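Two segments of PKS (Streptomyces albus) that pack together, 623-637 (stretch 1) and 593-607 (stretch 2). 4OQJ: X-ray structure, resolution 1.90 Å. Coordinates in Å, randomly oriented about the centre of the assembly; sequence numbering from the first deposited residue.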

# COMPACT_ATOMS: atom_id res chain seq x y z
N THR A 623 -56.31 -32.64 20.39
CA THR A 623 -57.63 -33.28 20.35
C THR A 623 -58.74 -32.33 19.88
O THR A 623 -59.38 -32.57 18.86
CB THR A 623 -58.01 -33.84 21.73
OG1 THR A 623 -58.03 -32.79 22.70
CG2 THR A 623 -57.02 -34.91 22.16
N GLU A 624 -58.94 -31.24 20.63
CA GLU A 624 -60.01 -30.29 20.34
C GLU A 624 -59.67 -29.28 19.24
O GLU A 624 -60.18 -28.16 19.25
CB GLU A 624 -60.39 -29.54 21.62
N LEU A 625 -58.80 -29.68 18.30
CA LEU A 625 -58.43 -28.82 17.18
C LEU A 625 -59.11 -29.28 15.89
O LEU A 625 -59.22 -30.48 15.65
CB LEU A 625 -56.92 -28.80 16.97
CG LEU A 625 -56.02 -28.11 18.00
CD1 LEU A 625 -54.57 -28.23 17.59
CD2 LEU A 625 -56.40 -26.65 18.19
N PRO A 626 -59.55 -28.32 15.05
CA PRO A 626 -60.15 -28.66 13.75
C PRO A 626 -59.15 -29.26 12.77
O PRO A 626 -57.95 -29.10 12.94
CB PRO A 626 -60.66 -27.31 13.23
CG PRO A 626 -59.84 -26.29 13.95
CD PRO A 626 -59.57 -26.87 15.30
N ASP A 627 -59.66 -29.93 11.75
CA ASP A 627 -58.81 -30.58 10.76
C ASP A 627 -57.82 -29.61 10.12
O ASP A 627 -56.65 -29.95 9.93
CB ASP A 627 -59.67 -31.25 9.68
CG ASP A 627 -60.39 -32.48 10.19
OD1 ASP A 627 -60.40 -32.71 11.42
OD2 ASP A 627 -60.97 -33.22 9.36
N ALA A 628 -58.29 -28.41 9.78
CA ALA A 628 -57.42 -27.40 9.18
C ALA A 628 -56.21 -27.10 10.07
O ALA A 628 -55.09 -26.98 9.58
CB ALA A 628 -58.20 -26.12 8.92
N ALA A 629 -56.45 -26.99 11.37
CA ALA A 629 -55.37 -26.76 12.32
C ALA A 629 -54.41 -27.95 12.33
O ALA A 629 -53.20 -27.79 12.47
CB ALA A 629 -55.92 -26.50 13.71
N LEU A 630 -54.95 -29.15 12.15
CA LEU A 630 -54.12 -30.35 12.13
C LEU A 630 -53.22 -30.36 10.90
O LEU A 630 -52.04 -30.70 10.99
CB LEU A 630 -54.99 -31.62 12.17
CG LEU A 630 -55.75 -31.89 13.47
CD1 LEU A 630 -56.66 -33.11 13.31
CD2 LEU A 630 -54.81 -32.08 14.66
N ARG A 631 -53.77 -29.95 9.76
CA ARG A 631 -52.98 -29.89 8.53
C ARG A 631 -51.87 -28.86 8.65
O ARG A 631 -50.73 -29.10 8.26
CB ARG A 631 -53.87 -29.55 7.32
N LEU A 632 -52.20 -27.69 9.20
CA LEU A 632 -51.23 -26.63 9.36
C LEU A 632 -50.08 -27.09 10.25
O LEU A 632 -48.92 -26.77 9.99
CB LEU A 632 -51.89 -25.37 9.94
CG LEU A 632 -52.71 -24.54 8.96
CD1 LEU A 632 -53.45 -23.42 9.68
CD2 LEU A 632 -51.82 -23.96 7.86
N LEU A 633 -50.41 -27.83 11.30
CA LEU A 633 -49.40 -28.36 12.20
C LEU A 633 -48.53 -29.38 11.48
O LEU A 633 -47.32 -29.44 11.71
CB LEU A 633 -50.03 -28.99 13.44
CG LEU A 633 -50.53 -28.02 14.52
CD1 LEU A 633 -51.18 -28.80 15.64
CD2 LEU A 633 -49.40 -27.14 15.07
N ASP A 634 -49.14 -30.17 10.61
CA ASP A 634 -48.41 -31.14 9.80
C ASP A 634 -47.46 -30.43 8.83
O ASP A 634 -46.31 -30.85 8.67
CB ASP A 634 -49.37 -32.04 9.02
CG ASP A 634 -49.87 -33.20 9.84
OD1 ASP A 634 -49.04 -34.05 10.24
OD2 ASP A 634 -51.09 -33.29 10.08
N GLY A 635 -47.95 -29.37 8.20
CA GLY A 635 -47.19 -28.61 7.24
C GLY A 635 -45.89 -28.03 7.78
O GLY A 635 -44.88 -28.03 7.09
N ILE A 636 -45.91 -27.53 9.01
CA ILE A 636 -44.70 -27.02 9.65
C ILE A 636 -43.98 -28.13 10.41
O ILE A 636 -42.98 -27.89 11.07
CB ILE A 636 -44.99 -25.86 10.63
CG1 ILE A 636 -45.83 -26.34 11.82
CG2 ILE A 636 -45.67 -24.71 9.90
CD1 ILE A 636 -45.95 -25.31 12.95
N GLY A 637 -44.51 -29.34 10.33
CA GLY A 637 -43.91 -30.49 10.98
C GLY A 637 -43.77 -30.31 12.47
O GLY A 637 -42.68 -30.48 13.02
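Stretch 2, residues 593-607: GPDAAFAVQYATARA

Stretch 2 lies on stretch 1 as a near-parallel helix-on-helix packing, held by apolar and aromatic side chains with no hydrogen bond across it among the modelled atoms. Stretch 2 is helical from Pro-594 to Ala-607, with Gly-593 at the N-cap position, and the helix continues beyond the stretch. Stretch 1 begins as a loop, has Pro-626 at its N-cap position, and is helical from Asp-627 to Gly-635. A Schellman motif ends it, with Gly-637 at positive phi.

The two helices run in the same direction, crossing at 20° with a closest axial approach of 11.1 Å. The register follows the helical repeat: Pro-594 lies by Leu-625, Phe-598 by Ala-629, Tyr-602 by Leu-633 and Arg-606 by Ile-636. The CA-CA distances grow along the series, from 6.7 Å for Leu-625 and Pro-594 to 8.7 Å for Ile-636 and Arg-606.

Phe-598 is the centre of the contact. Its chi1 is t, and its CA-to-CB bond points toward stretch 1. Ala-629 CB sits over one face of the Phe-598 ring, 3.6 Å from the ring centroid and 8° off the normal, a CH-pi contact. Leu-633 CG meets the ring edge at Phe-598 CE1, 3.7 Å away. Leu-632 CD1 is also at the edge, 4.0 Å from Phe-598 CE2. Leu-625 CD2 reaches Phe-598 CB at 3.9 Å.

One turn on, Tyr-602 has the same chi1 rotamer. Leu-632 CD1 lies over one face of its ring, while Leu-632 CD2 is 3.5 Å from Tyr-602 OH. Ile-636 CG2 packs 4.0 Å from Tyr-602 CE1. Ile-636 CG2 also lies over one face of the Arg-606 guanidinium, 3.6 Å from Arg-606 NH1.

At the other end, Pro-594 CB rests 3.7 Å from Glu-624 O. The Glu-624 side chain is not modelled beyond CB.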

# COMPACT_ATOMS: atom_id res chain seq x y z
N GLY A 593 -62.12 -19.26 22.03
CA GLY A 593 -62.16 -20.69 21.81
C GLY A 593 -60.82 -21.25 21.38
O GLY A 593 -59.86 -20.50 21.23
N PRO A 594 -60.76 -22.58 21.17
CA PRO A 594 -59.54 -23.29 20.76
C PRO A 594 -59.03 -22.90 19.37
O PRO A 594 -57.83 -22.97 19.12
CB PRO A 594 -59.97 -24.77 20.77
CG PRO A 594 -61.28 -24.82 21.47
CD PRO A 594 -61.91 -23.48 21.25
N ASP A 595 -59.94 -22.52 18.48
CA ASP A 595 -59.55 -22.06 17.15
C ASP A 595 -58.76 -20.75 17.27
O ASP A 595 -57.75 -20.56 16.59
CB ASP A 595 -60.78 -21.89 16.25
CG ASP A 595 -61.83 -20.92 16.82
OD1 ASP A 595 -61.83 -20.65 18.05
OD2 ASP A 595 -62.68 -20.43 16.04
N ALA A 596 -59.22 -19.87 18.15
CA ALA A 596 -58.59 -18.58 18.36
C ALA A 596 -57.23 -18.74 19.03
O ALA A 596 -56.26 -18.10 18.64
CB ALA A 596 -59.49 -17.69 19.19
N ALA A 597 -57.16 -19.61 20.03
CA ALA A 597 -55.91 -19.85 20.73
C ALA A 597 -54.89 -20.48 19.79
O ALA A 597 -53.72 -20.13 19.81
CB ALA A 597 -56.13 -20.75 21.95
N PHE A 598 -55.34 -21.42 18.95
CA PHE A 598 -54.46 -22.00 17.95
C PHE A 598 -53.91 -20.93 17.01
O PHE A 598 -52.70 -20.80 16.85
CB PHE A 598 -55.19 -23.07 17.12
CG PHE A 598 -54.37 -23.58 15.98
CD1 PHE A 598 -53.41 -24.57 16.19
CD2 PHE A 598 -54.52 -23.06 14.71
CE1 PHE A 598 -52.63 -25.02 15.14
CE2 PHE A 598 -53.75 -23.52 13.67
CZ PHE A 598 -52.80 -24.50 13.88
N ALA A 599 -54.81 -20.16 16.39
CA ALA A 599 -54.44 -19.14 15.41
C ALA A 599 -53.35 -18.19 15.91
O ALA A 599 -52.35 -17.99 15.24
CB ALA A 599 -55.66 -18.35 14.99
N VAL A 600 -53.55 -17.62 17.09
CA VAL A 600 -52.57 -16.70 17.67
C VAL A 600 -51.22 -17.39 17.84
O VAL A 600 -50.18 -16.80 17.54
CB VAL A 600 -53.03 -16.16 19.02
CG1 VAL A 600 -51.97 -15.21 19.62
CG2 VAL A 600 -54.34 -15.42 18.86
N GLN A 601 -51.22 -18.62 18.33
CA GLN A 601 -49.98 -19.34 18.57
C GLN A 601 -49.30 -19.73 17.26
O GLN A 601 -48.09 -19.62 17.14
CB GLN A 601 -50.22 -20.58 19.44
CG GLN A 601 -50.51 -20.25 20.90
CD GLN A 601 -50.73 -21.48 21.76
OE1 GLN A 601 -49.81 -21.97 22.41
NE2 GLN A 601 -51.96 -21.97 21.79
N TYR A 602 -50.09 -20.20 16.29
CA TYR A 602 -49.56 -20.58 14.99
C TYR A 602 -48.93 -19.39 14.29
O TYR A 602 -47.82 -19.47 13.77
CB TYR A 602 -50.66 -21.19 14.09
CG TYR A 602 -50.16 -21.56 12.71
CD1 TYR A 602 -49.53 -22.78 12.49
CD2 TYR A 602 -50.31 -20.70 11.64
CE1 TYR A 602 -49.06 -23.13 11.23
CE2 TYR A 602 -49.86 -21.05 10.37
CZ TYR A 602 -49.23 -22.26 10.18
OH TYR A 602 -48.77 -22.61 8.92
N ALA A 603 -49.63 -18.26 14.30
CA ALA A 603 -49.12 -17.05 13.67
C ALA A 603 -47.83 -16.58 14.35
O ALA A 603 -46.91 -16.12 13.67
CB ALA A 603 -50.16 -15.97 13.70
N THR A 604 -47.77 -16.69 15.68
CA THR A 604 -46.55 -16.30 16.40
C THR A 604 -45.39 -17.21 15.98
O THR A 604 -44.29 -16.74 15.69
CB THR A 604 -46.74 -16.38 17.94
OG1 THR A 604 -47.77 -15.47 18.35
CG2 THR A 604 -45.46 -16.02 18.67
N ALA A 605 -45.64 -18.52 15.91
CA ALA A 605 -44.62 -19.48 15.50
C ALA A 605 -44.10 -19.20 14.09
O ALA A 605 -42.89 -19.25 13.86
CB ALA A 605 -45.16 -20.90 15.57
N ARG A 606 -44.99 -18.89 13.16
CA ARG A 606 -44.57 -18.57 11.80
C ARG A 606 -43.77 -17.26 11.75
O ARG A 606 -42.84 -17.12 10.96
CB ARG A 606 -45.77 -18.49 10.86
CG ARG A 606 -46.56 -19.79 10.71
CD ARG A 606 -45.67 -21.01 10.50
NE ARG A 606 -44.91 -20.94 9.26
CZ ARG A 606 -43.71 -21.49 9.07
NH1 ARG A 606 -43.09 -22.15 10.04
NH2 ARG A 606 -43.12 -21.37 7.89
N ALA A 607 -44.13 -16.29 12.59
CA ALA A 607 -43.40 -15.03 12.60
C ALA A 607 -41.98 -15.29 13.11
O ALA A 607 -41.02 -14.75 12.56
CB ALA A 607 -44.11 -14.00 13.45